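Local structure of NAD(P)H dehydrogenase (quinone) (1XDI) at residues L386-A392 / Y450-S456; M383-R387 / H399-K403. The protein uses FAD, one per subunit, to reduce quinones such as menadione to quinols with NADH or NADPH, and may raise resistance to reactive oxygen intermediates. One frame throughout, in Å; residues are numbered along the deposited sequence.

Overall arrangement
Both contacts lie in the dimerisation domain of the flavoprotein disulfide reductase fold, centres about 9 Å apart, sharing one piece of chain. Contact 2 pairs 383-387, the end of an outermost strand of the antiparallel sheet within this chain, with 399-403; contact 1 seats the turn and short helix that follow, 386-392, on 450-456. Leu-386 serves both, reaching Val-402 in one and Ser-456 in the other, and Ser-456 O packs on Leu-384 CD2 at 3.6 Å. Contact 1 touches the flavin: Tyr-450 O accepts from FAD N3, on a cofactor also hydrogen-bonded to Asp-35 of the second subunit. Contact 2 has no atom at the flavin; the nearest side-chain atoms of Leu-386 and Tyr-450 are about 12 Å apart.

Contact 1. Residues L386-A392 / Y450-S456; sequences LRTNARA and YPSLSGS. With FAD (flavin-adenine dinucleotide), chain D.
A type I turn, Leu-386 to Asn-389 (Asn-389 N to Leu-386 O, 2.8 Å), leads into a helix from Ala-390; 450-456 runs extended after a cis peptide before Pro-451, then turns helical. Arg-391 and Ser-452 are nearest, CA to CA 5.2 Å. Leu-453 (m, t) is the main bump: its CD2 fills the hollow over the first helical turn, 3.2 Å from Ala-392 N, 3.4 Å from Arg-391 CG and 3.7 Å from Ala-392 CB, where alanine's small methyl leaves room. Leu-386 CD2 lies 3.7 Å from Ser-456 OG and 4.3 Å from Leu-453 CB. Asn-389 (chi1 t) suits the N-cap because its amide works both ways: OD1 accepts weakly from Arg-391 N (2.9 Å) and Ala-392 N (3.4 Å), while ND2 donates to Ser-452 O and Ser-456 OG, each 3.0 Å. The cis-Pro-451 segment belongs to the dimerisation domain, whose Tyr-450 O accepts a hydrogen bond from FAD N3 (2.6 Å). Arg-391 curls (t, p, p) along Pro-451, its NE bonding weakly to Pro-451 O (3.5 Å).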
ATOM      1  N   LEU A 386     -17.957 -23.917  -5.281  1.00  2.96           N
ATOM      2  CA  LEU A 386     -16.647 -24.572  -5.276  1.00  1.80           C
ATOM      3  C   LEU A 386     -16.663 -25.862  -6.099  1.00  1.38           C
ATOM      4  O   LEU A 386     -15.596 -26.409  -6.433  1.00  1.00           O
ATOM      5  CB  LEU A 386     -16.191 -24.912  -3.838  1.00  2.34           C
ATOM      6  CG  LEU A 386     -15.507 -23.767  -3.090  1.00  2.81           C
ATOM      7  CD1 LEU A 386     -15.400 -23.964  -1.576  1.00  1.18           C
ATOM      8  CD2 LEU A 386     -14.172 -23.623  -3.745  1.00  4.47           C
ATOM      9  N   ARG A 387     -17.846 -26.335  -6.482  1.00  1.41           N
ATOM     10  CA  ARG A 387     -17.862 -27.609  -7.144  1.00  2.48           C
ATOM     11  C   ARG A 387     -17.216 -27.693  -8.472  1.00  3.07           C
ATOM     12  O   ARG A 387     -16.860 -28.789  -8.914  1.00  3.88           O
ATOM     13  CB  ARG A 387     -19.247 -28.227  -7.156  1.00  4.04           C
ATOM     14  CG  ARG A 387     -20.292 -27.600  -7.955  1.00  4.67           C
ATOM     15  CD  ARG A 387     -21.510 -28.141  -7.311  1.00  8.68           C
ATOM     16  NE  ARG A 387     -22.669 -28.297  -8.177  1.00 11.08           N
ATOM     17  CZ  ARG A 387     -23.813 -28.847  -7.776  1.00 11.54           C
ATOM     18  NH1 ARG A 387     -23.978 -29.289  -6.535  1.00  9.56           N
ATOM     19  NH2 ARG A 387     -24.784 -28.984  -8.643  1.00 14.67           N
ATOM     20  N   THR A 388     -17.025 -26.553  -9.107  1.00  1.82           N
ATOM     21  CA  THR A 388     -16.344 -26.566 -10.385  1.00  2.48           C
ATOM     22  C   THR A 388     -14.833 -26.605 -10.217  1.00  2.01           C
ATOM     23  O   THR A 388     -14.091 -26.829 -11.161  1.00  2.37           O
ATOM     24  CB  THR A 388     -16.781 -25.362 -11.239  1.00  3.26           C
ATOM     25  OG1 THR A 388     -16.377 -24.112 -10.640  1.00  3.26           O
ATOM     26  CG2 THR A 388     -18.266 -25.422 -11.376  1.00  1.00           C
ATOM     27  N   ASN A 389     -14.396 -26.401  -8.979  1.00  2.98           N
ATOM     28  CA  ASN A 389     -12.990 -26.420  -8.596  1.00  2.94           C
ATOM     29  C   ASN A 389     -12.508 -27.907  -8.544  1.00  4.28           C
ATOM     30  O   ASN A 389     -13.128 -28.722  -7.867  1.00  5.37           O
ATOM     31  CB  ASN A 389     -12.879 -25.721  -7.225  1.00  1.00           C
ATOM     32  CG  ASN A 389     -11.437 -25.592  -6.735  1.00  1.56           C
ATOM     33  OD1 ASN A 389     -10.748 -26.597  -6.567  1.00  3.31           O
ATOM     34  ND2 ASN A 389     -10.978 -24.361  -6.494  1.00  1.00           N
ATOM     35  N   ALA A 390     -11.435 -28.276  -9.250  1.00  5.08           N
ATOM     36  CA  ALA A 390     -10.964 -29.678  -9.227  1.00  5.44           C
ATOM     37  C   ALA A 390     -10.663 -30.224  -7.808  1.00  4.66           C
ATOM     38  O   ALA A 390     -11.029 -31.350  -7.462  1.00  2.20           O
ATOM     39  CB  ALA A 390      -9.722 -29.833 -10.138  1.00  4.83           C
ATOM     40  N   ARG A 391     -10.004 -29.417  -6.990  1.00  5.16           N
ATOM     41  CA  ARG A 391      -9.689 -29.826  -5.625  1.00  6.08           C
ATOM     42  C   ARG A 391     -10.994 -30.208  -4.945  1.00  6.20           C
ATOM     43  O   ARG A 391     -11.101 -31.311  -4.396  1.00  7.62           O
ATOM     44  CB  ARG A 391      -8.981 -28.679  -4.871  1.00  8.56           C
ATOM     45  CG  ARG A 391      -8.770 -28.882  -3.350  1.00 10.03           C
ATOM     46  CD  ARG A 391      -8.092 -30.217  -3.009  1.00  9.22           C
ATOM     47  NE  ARG A 391      -6.729 -30.283  -3.506  1.00  8.79           N
ATOM     48  CZ  ARG A 391      -6.077 -31.418  -3.671  1.00  9.34           C
ATOM     49  NH1 ARG A 391      -6.686 -32.564  -3.392  1.00 11.45           N
ATOM     50  NH2 ARG A 391      -4.822 -31.406  -4.066  1.00  8.51           N
ATOM     51  N   ALA A 392     -11.996 -29.326  -4.973  1.00  5.30           N
ATOM     52  CA  ALA A 392     -13.295 -29.671  -4.360  1.00  4.34           C
ATOM     53  C   ALA A 392     -13.829 -31.037  -4.895  1.00  4.04           C
ATOM     54  O   ALA A 392     -14.286 -31.880  -4.137  1.00  3.60           O
ATOM     55  CB  ALA A 392     -14.312 -28.581  -4.628  1.00  1.23           C
ATOM     56  N   TYR A 450      -2.112 -24.616  -7.914  1.00  2.41           N
ATOM     57  CA  TYR A 450      -3.142 -25.426  -8.599  1.00  1.09           C
ATOM     58  C   TYR A 450      -2.765 -26.880  -8.450  1.00  1.00           C
ATOM     59  O   TYR A 450      -1.618 -27.235  -8.634  1.00  1.00           O
ATOM     60  CB  TYR A 450      -3.248 -25.082 -10.086  1.00  2.91           C
ATOM     61  CG  TYR A 450      -4.331 -25.854 -10.853  1.00  1.38           C
ATOM     62  CD1 TYR A 450      -4.122 -27.162 -11.248  1.00  2.69           C
ATOM     63  CD2 TYR A 450      -5.532 -25.245 -11.234  1.00  1.51           C
ATOM     64  CE1 TYR A 450      -5.070 -27.840 -12.005  1.00  2.55           C
ATOM     65  CE2 TYR A 450      -6.480 -25.913 -11.991  1.00  1.00           C
ATOM     66  CZ  TYR A 450      -6.240 -27.205 -12.365  1.00  1.00           C
ATOM     67  OH  TYR A 450      -7.155 -27.909 -13.068  1.00  1.00           O
ATOM     68  N   PRO A 451      -3.731 -27.733  -8.095  1.00  1.76           N
ATOM     69  CA  PRO A 451      -5.117 -27.372  -7.791  1.00  4.04           C
ATOM     70  C   PRO A 451      -5.360 -27.229  -6.259  1.00  5.11           C
ATOM     71  O   PRO A 451      -4.881 -28.032  -5.438  1.00  5.18           O
ATOM     72  CB  PRO A 451      -5.877 -28.573  -8.357  1.00  1.00           C
ATOM     73  CG  PRO A 451      -5.077 -29.628  -7.826  1.00  2.00           C
ATOM     74  CD  PRO A 451      -3.717 -29.164  -8.423  1.00  2.29           C
ATOM     75  N   SER A 452      -6.119 -26.215  -5.883  1.00  5.84           N
ATOM     76  CA  SER A 452      -6.424 -26.008  -4.482  1.00  7.98           C
ATOM     77  C   SER A 452      -7.728 -25.218  -4.431  1.00  8.62           C
ATOM     78  O   SER A 452      -8.128 -24.640  -5.447  1.00  8.91           O
ATOM     79  CB  SER A 452      -5.296 -25.208  -3.794  1.00  7.84           C
ATOM     80  OG  SER A 452      -5.177 -23.909  -4.349  1.00  7.29           O
ATOM     81  N   LEU A 453      -8.395 -25.187  -3.279  1.00  8.22           N
ATOM     82  CA  LEU A 453      -9.618 -24.415  -3.216  1.00  7.94           C
ATOM     83  C   LEU A 453      -9.204 -22.938  -3.114  1.00  7.95           C
ATOM     84  O   LEU A 453      -9.953 -22.047  -3.507  1.00  9.33           O
ATOM     85  CB  LEU A 453     -10.450 -24.837  -2.009  1.00  8.16           C
ATOM     86  CG  LEU A 453     -10.619 -26.356  -1.846  1.00  7.77           C
ATOM     87  CD1 LEU A 453     -11.205 -26.684  -0.470  1.00  7.75           C
ATOM     88  CD2 LEU A 453     -11.477 -26.873  -2.919  1.00  6.08           C
ATOM     89  N   SER A 454      -8.006 -22.647  -2.632  1.00  5.86           N
ATOM     90  CA  SER A 454      -7.653 -21.250  -2.559  1.00  5.12           C
ATOM     91  C   SER A 454      -7.489 -20.616  -3.947  1.00  5.79           C
ATOM     92  O   SER A 454      -7.405 -19.402  -4.065  1.00  6.62           O
ATOM     93  CB  SER A 454      -6.376 -21.056  -1.773  1.00  4.33           C
ATOM     94  OG  SER A 454      -5.269 -21.189  -2.637  1.00  4.75           O
ATOM     95  N   GLY A 455      -7.439 -21.414  -5.007  1.00  5.73           N
ATOM     96  CA  GLY A 455      -7.279 -20.839  -6.328  1.00  4.55           C
ATOM     97  C   GLY A 455      -8.560 -20.165  -6.771  1.00  6.66           C
ATOM     98  O   GLY A 455      -8.581 -19.269  -7.662  1.00  6.88           O
ATOM     99  N   SER A 456      -9.648 -20.635  -6.158  1.00  7.18           N
ATOM    100  CA  SER A 456     -11.014 -20.138  -6.407  1.00  6.72           C
ATOM    101  C   SER A 456     -11.130 -18.728  -5.802  1.00  7.52           C
ATOM    102  O   SER A 456     -11.877 -17.901  -6.321  1.00  7.86           O
ATOM    103  CB  SER A 456     -12.025 -21.076  -5.735  1.00  4.75           C
ATOM    104  OG  SER A 456     -12.647 -21.873  -6.677  1.00  3.16           O
TER
HETATM  105  PA  FAD D 999      -1.449 -28.386 -21.392  1.00 11.59           P
HETATM  106  O1A FAD D 999      -0.393 -29.455 -21.344  1.00 12.68           O
HETATM  107  O2A FAD D 999      -2.418 -28.340 -20.284  1.00  8.34           O
HETATM  108  O5B FAD D 999      -2.296 -28.611 -22.689  1.00 12.73           O
HETATM  109  C5B FAD D 999      -2.129 -28.030 -23.968  1.00 12.69           C
HETATM  110  C4B FAD D 999      -3.218 -28.687 -24.767  1.00 10.55           C
HETATM  111  O4B FAD D 999      -3.344 -28.202 -26.102  1.00 11.72           O
HETATM  112  C3B FAD D 999      -3.185 -30.240 -24.934  1.00  9.95           C
HETATM  113  O3B FAD D 999      -3.882 -30.848 -23.857  1.00  9.28           O
HETATM  114  C2B FAD D 999      -3.762 -30.512 -26.258  1.00 11.58           C
HETATM  115  O2B FAD D 999      -5.135 -30.906 -26.340  1.00 11.37           O
HETATM  116  C1B FAD D 999      -3.606 -29.232 -27.022  1.00 12.13           C
HETATM  117  N9A FAD D 999      -2.754 -29.112 -28.161  1.00 10.70           N
HETATM  118  C8A FAD D 999      -1.416 -29.422 -28.437  1.00 11.03           C
HETATM  119  N7A FAD D 999      -1.057 -29.117 -29.666  1.00 11.76           N
HETATM  120  C5A FAD D 999      -2.212 -28.560 -30.259  1.00 10.96           C
HETATM  121  C6A FAD D 999      -2.545 -28.014 -31.549  1.00 10.17           C
HETATM  122  N6A FAD D 999      -1.684 -27.897 -32.557  1.00  8.65           N
HETATM  123  N1A FAD D 999      -3.840 -27.561 -31.757  1.00 10.53           N
HETATM  124  C2A FAD D 999      -4.791 -27.621 -30.782  1.00 10.94           C
HETATM  125  N3A FAD D 999      -4.558 -28.125 -29.500  1.00 12.32           N
HETATM  126  C4A FAD D 999      -3.166 -28.583 -29.381  1.00 11.10           C
HETATM  127  N1  FAD D 999       1.234 -27.997 -12.262  1.00  7.91           N
HETATM  128  C2  FAD D 999       0.706 -27.377 -11.168  1.00  7.77           C
HETATM  129  O2  FAD D 999       0.571 -26.157 -11.121  1.00 11.78           O
HETATM  130  N3  FAD D 999       0.318 -28.138 -10.090  1.00  7.11           N
HETATM  131  C4  FAD D 999       0.416 -29.536 -10.002  1.00  8.20           C
HETATM  132  O4  FAD D 999       0.037 -30.111  -8.955  1.00 10.32           O
HETATM  133  C4X FAD D 999       0.938 -30.156 -11.097  1.00  7.53           C
HETATM  134  N5  FAD D 999       1.037 -31.595 -11.047  1.00  6.97           N
HETATM  135  C5X FAD D 999       1.577 -32.243 -12.207  1.00  4.23           C
HETATM  136  C6  FAD D 999       1.710 -33.654 -12.254  1.00  1.54           C
HETATM  137  C7  FAD D 999       2.235 -34.345 -13.399  1.00  1.20           C
HETATM  138  C7M FAD D 999       2.356 -35.859 -13.402  1.00  1.00           C
HETATM  139  C8  FAD D 999       2.621 -33.579 -14.514  1.00  1.00           C
HETATM  140  C8M FAD D 999       3.165 -34.201 -15.778  1.00  1.00           C
HETATM  141  C9  FAD D 999       2.515 -32.194 -14.512  1.00  2.29           C
HETATM  142  C9A FAD D 999       2.010 -31.492 -13.412  1.00  3.94           C
HETATM  143  N10 FAD D 999       1.860 -30.005 -13.331  1.00  6.21           N
HETATM  144  C10 FAD D 999       1.336 -29.378 -12.226  1.00  7.95           C
HETATM  145  C1' FAD D 999       2.264 -29.238 -14.481  1.00  7.28           C
HETATM  146  C2' FAD D 999       1.138 -28.718 -15.272  1.00  8.06           C
HETATM  147  O2' FAD D 999       0.381 -29.900 -15.656  1.00  9.17           O
HETATM  148  C3' FAD D 999       1.498 -27.967 -16.513  1.00  9.19           C
HETATM  149  O3' FAD D 999       2.177 -26.801 -16.121  1.00 10.88           O
HETATM  150  C4' FAD D 999       0.336 -27.390 -17.323  1.00  8.49           C
HETATM  151  O4' FAD D 999      -0.403 -28.584 -17.750  1.00 11.04           O
HETATM  152  C5' FAD D 999       0.651 -26.770 -18.595  1.00  8.18           C
HETATM  153  O5' FAD D 999      -0.533 -26.252 -19.131  1.00  6.94           O
HETATM  154  P   FAD D 999      -0.665 -25.711 -20.567  1.00  5.01           P
HETATM  155  O1P FAD D 999      -1.998 -25.138 -20.654  1.00  4.47           O
HETATM  156  O2P FAD D 999       0.496 -24.853 -20.935  1.00  9.25           O
HETATM  157  O3P FAD D 999      -0.574 -27.043 -21.394  1.00  7.06           O
HETATM  158  O   HOH W   1      -5.353 -28.280  -2.352  1.00 11.00           O

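Contact 2. Residues M383-R387 / H399-K403; sequences MLPLR and HGFVK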
ATOM      1  N   MET A 383     -20.521 -14.786  -5.850  1.00  5.98           N
ATOM      2  CA  MET A 383     -20.569 -16.036  -5.127  1.00  7.69           C
ATOM      3  C   MET A 383     -20.143 -17.101  -6.101  1.00  7.33           C
ATOM      4  O   MET A 383     -20.799 -17.397  -7.086  1.00  7.46           O
ATOM      5  CB  MET A 383     -21.940 -16.372  -4.598  1.00 10.95           C
ATOM      6  CG  MET A 383     -22.059 -17.843  -4.359  1.00 15.73           C
ATOM      7  SD  MET A 383     -23.412 -18.231  -3.256  1.00 25.53           S
ATOM      8  CE  MET A 383     -24.686 -18.668  -4.384  1.00 25.11           C
ATOM      9  N   LEU A 384     -19.005 -17.683  -5.830  1.00  7.87           N
ATOM     10  CA  LEU A 384     -18.506 -18.709  -6.715  1.00  7.49           C
ATOM     11  C   LEU A 384     -18.618 -20.133  -6.112  1.00  6.03           C
ATOM     12  O   LEU A 384     -17.999 -20.447  -5.103  1.00  6.11           O
ATOM     13  CB  LEU A 384     -17.085 -18.334  -7.049  1.00  6.25           C
ATOM     14  CG  LEU A 384     -16.299 -19.351  -7.789  1.00  8.12           C
ATOM     15  CD1 LEU A 384     -17.000 -19.764  -9.049  1.00 10.32           C
ATOM     16  CD2 LEU A 384     -14.963 -18.700  -8.088  1.00  9.37           C
ATOM     17  N   PRO A 385     -19.492 -20.976  -6.670  1.00  3.95           N
ATOM     18  CA  PRO A 385     -19.610 -22.330  -6.134  1.00  3.96           C
ATOM     19  C   PRO A 385     -18.227 -22.934  -6.145  1.00  4.28           C
ATOM     20  O   PRO A 385     -17.394 -22.477  -6.928  1.00  7.35           O
ATOM     21  CB  PRO A 385     -20.490 -23.009  -7.136  1.00  1.38           C
ATOM     22  CG  PRO A 385     -21.450 -21.906  -7.475  1.00  3.09           C
ATOM     23  CD  PRO A 385     -20.563 -20.694  -7.624  1.00  2.24           C
ATOM     24  N   LEU A 386     -17.957 -23.917  -5.281  1.00  2.96           N
ATOM     25  CA  LEU A 386     -16.647 -24.572  -5.276  1.00  1.80           C
ATOM     26  C   LEU A 386     -16.663 -25.862  -6.099  1.00  1.38           C
ATOM     27  O   LEU A 386     -15.596 -26.409  -6.433  1.00  1.00           O
ATOM     28  CB  LEU A 386     -16.191 -24.912  -3.838  1.00  2.34           C
ATOM     29  CG  LEU A 386     -15.507 -23.767  -3.090  1.00  2.81           C
ATOM     30  CD1 LEU A 386     -15.400 -23.964  -1.576  1.00  1.18           C
ATOM     31  CD2 LEU A 386     -14.172 -23.623  -3.745  1.00  4.47           C
ATOM     32  N   ARG A 387     -17.846 -26.335  -6.482  1.00  1.41           N
ATOM     33  CA  ARG A 387     -17.862 -27.609  -7.144  1.00  2.48           C
ATOM     34  C   ARG A 387     -17.216 -27.693  -8.472  1.00  3.07           C
ATOM     35  O   ARG A 387     -16.860 -28.789  -8.914  1.00  3.88           O
ATOM     36  CB  ARG A 387     -19.247 -28.227  -7.156  1.00  4.04           C
ATOM     37  CG  ARG A 387     -20.292 -27.600  -7.955  1.00  4.67           C
ATOM     38  CD  ARG A 387     -21.510 -28.141  -7.311  1.00  8.68           C
ATOM     39  NE  ARG A 387     -22.669 -28.297  -8.177  1.00 11.08           N
ATOM     40  CZ  ARG A 387     -23.813 -28.847  -7.776  1.00 11.54           C
ATOM     41  NH1 ARG A 387     -23.978 -29.289  -6.535  1.00  9.56           N
ATOM     42  NH2 ARG A 387     -24.784 -28.984  -8.643  1.00 14.67           N
ATOM     43  N   HIS A 399     -21.464 -28.539  -2.198  1.00 14.11           N
ATOM     44  CA  HIS A 399     -22.226 -27.373  -1.847  1.00 12.35           C
ATOM     45  C   HIS A 399     -21.403 -26.232  -1.292  1.00 12.02           C
ATOM     46  O   HIS A 399     -21.964 -25.204  -0.831  1.00 10.23           O
ATOM     47  CB  HIS A 399     -23.299 -27.790  -0.865  1.00 12.99           C
ATOM     48  CG  HIS A 399     -24.127 -28.929  -1.360  1.00 13.14           C
ATOM     49  ND1 HIS A 399     -25.126 -28.767  -2.287  1.00 13.79           N
ATOM     50  CD2 HIS A 399     -24.096 -30.249  -1.069  1.00 13.42           C
ATOM     51  CE1 HIS A 399     -25.682 -29.938  -2.543  1.00 13.93           C
ATOM     52  NE2 HIS A 399     -25.074 -30.855  -1.815  1.00 13.95           N
ATOM     53  N   GLY A 400     -20.077 -26.392  -1.361  1.00 10.21           N
ATOM     54  CA  GLY A 400     -19.209 -25.339  -0.870  1.00  8.63           C
ATOM     55  C   GLY A 400     -19.172 -24.161  -1.828  1.00  7.55           C
ATOM     56  O   GLY A 400     -19.605 -24.269  -2.997  1.00  4.51           O
ATOM     57  N   PHE A 401     -18.652 -23.027  -1.347  1.00  7.01           N
ATOM     58  CA  PHE A 401     -18.548 -21.831  -2.214  1.00  5.24           C
ATOM     59  C   PHE A 401     -17.686 -20.753  -1.608  1.00  4.00           C
ATOM     60  O   PHE A 401     -17.401 -20.767  -0.436  1.00  4.36           O
ATOM     61  CB  PHE A 401     -19.957 -21.243  -2.519  1.00  4.36           C
ATOM     62  CG  PHE A 401     -20.661 -20.628  -1.311  1.00  2.52           C
ATOM     63  CD1 PHE A 401     -20.236 -19.428  -0.766  1.00  3.52           C
ATOM     64  CD2 PHE A 401     -21.740 -21.233  -0.743  1.00  1.00           C
ATOM     65  CE1 PHE A 401     -20.876 -18.862   0.311  1.00  2.71           C
ATOM     66  CE2 PHE A 401     -22.379 -20.663   0.333  1.00  1.00           C
ATOM     67  CZ  PHE A 401     -21.948 -19.489   0.855  1.00  2.30           C
ATOM     68  N   VAL A 402     -17.289 -19.799  -2.432  1.00  4.04           N
ATOM     69  CA  VAL A 402     -16.521 -18.653  -1.978  1.00  2.42           C
ATOM     70  C   VAL A 402     -17.222 -17.403  -2.392  1.00  1.60           C
ATOM     71  O   VAL A 402     -17.562 -17.259  -3.549  1.00  1.00           O
ATOM     72  CB  VAL A 402     -15.151 -18.608  -2.596  1.00  1.00           C
ATOM     73  CG1 VAL A 402     -14.446 -17.302  -2.218  1.00  1.00           C
ATOM     74  CG2 VAL A 402     -14.393 -19.814  -2.136  1.00  1.18           C
ATOM     75  N   LYS A 403     -17.444 -16.516  -1.423  1.00  3.38           N
ATOM     76  CA  LYS A 403     -18.051 -15.177  -1.613  1.00  4.29           C
ATOM     77  C   LYS A 403     -17.017 -14.088  -1.299  1.00  3.75           C
ATOM     78  O   LYS A 403     -16.457 -14.060  -0.231  1.00  5.62           O
ATOM     79  CB  LYS A 403     -19.252 -14.923  -0.661  1.00  5.22           C
ATOM     80  CG  LYS A 403     -20.659 -15.319  -1.170  1.00  6.69           C
ATOM     81  CD  LYS A 403     -21.773 -14.757  -0.236  1.00  6.66           C
ATOM     82  CE  LYS A 403     -23.163 -15.364  -0.560  1.00  7.54           C
ATOM     83  NZ  LYS A 403     -24.294 -14.988   0.388  1.00  5.32           N
TER
HETATM   84  O   HOH W   2     -20.053 -26.061  -4.678  1.00 11.10           O
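Met-383 lays its sulfur over one face of the Phe-401 ring, SD 4.1 Å from the centroid and 9° off the normal, a Met-aromatic contact that suits a polarisable, flexible thioether. It lies within an antiparallel ladder of the dimerisation-domain sheet, where 379-385 is an outermost strand within this chain and 401-407 the next in; the short segments run at 167°. Leu-384 and Val-402 form the hydrogen-bonded pair, Leu-384 N to Val-402 O 2.7 Å and Val-402 N to Leu-384 O 2.8 Å, and their branched apolar side chains share the face on which Ile-457 and Ala-460 of helix 454-464 cover Val-402. On the other face Met-383 CB rests 3.8 Å from Lys-403 CG, and the lysine carries its NZ to salt bridges with Asp-222 and Asp-224. Pro-385, which has no amide hydrogen, fits the non-hydrogen-bonded position opposite Phe-401. Beyond it Leu-386 CD1 comes 3.4 Å from Phe-401 N, beside side-chain-less Gly-400. Gly-400 O accepts from Leu-386 N at 2.8 Å and from a water at 2.5 Å.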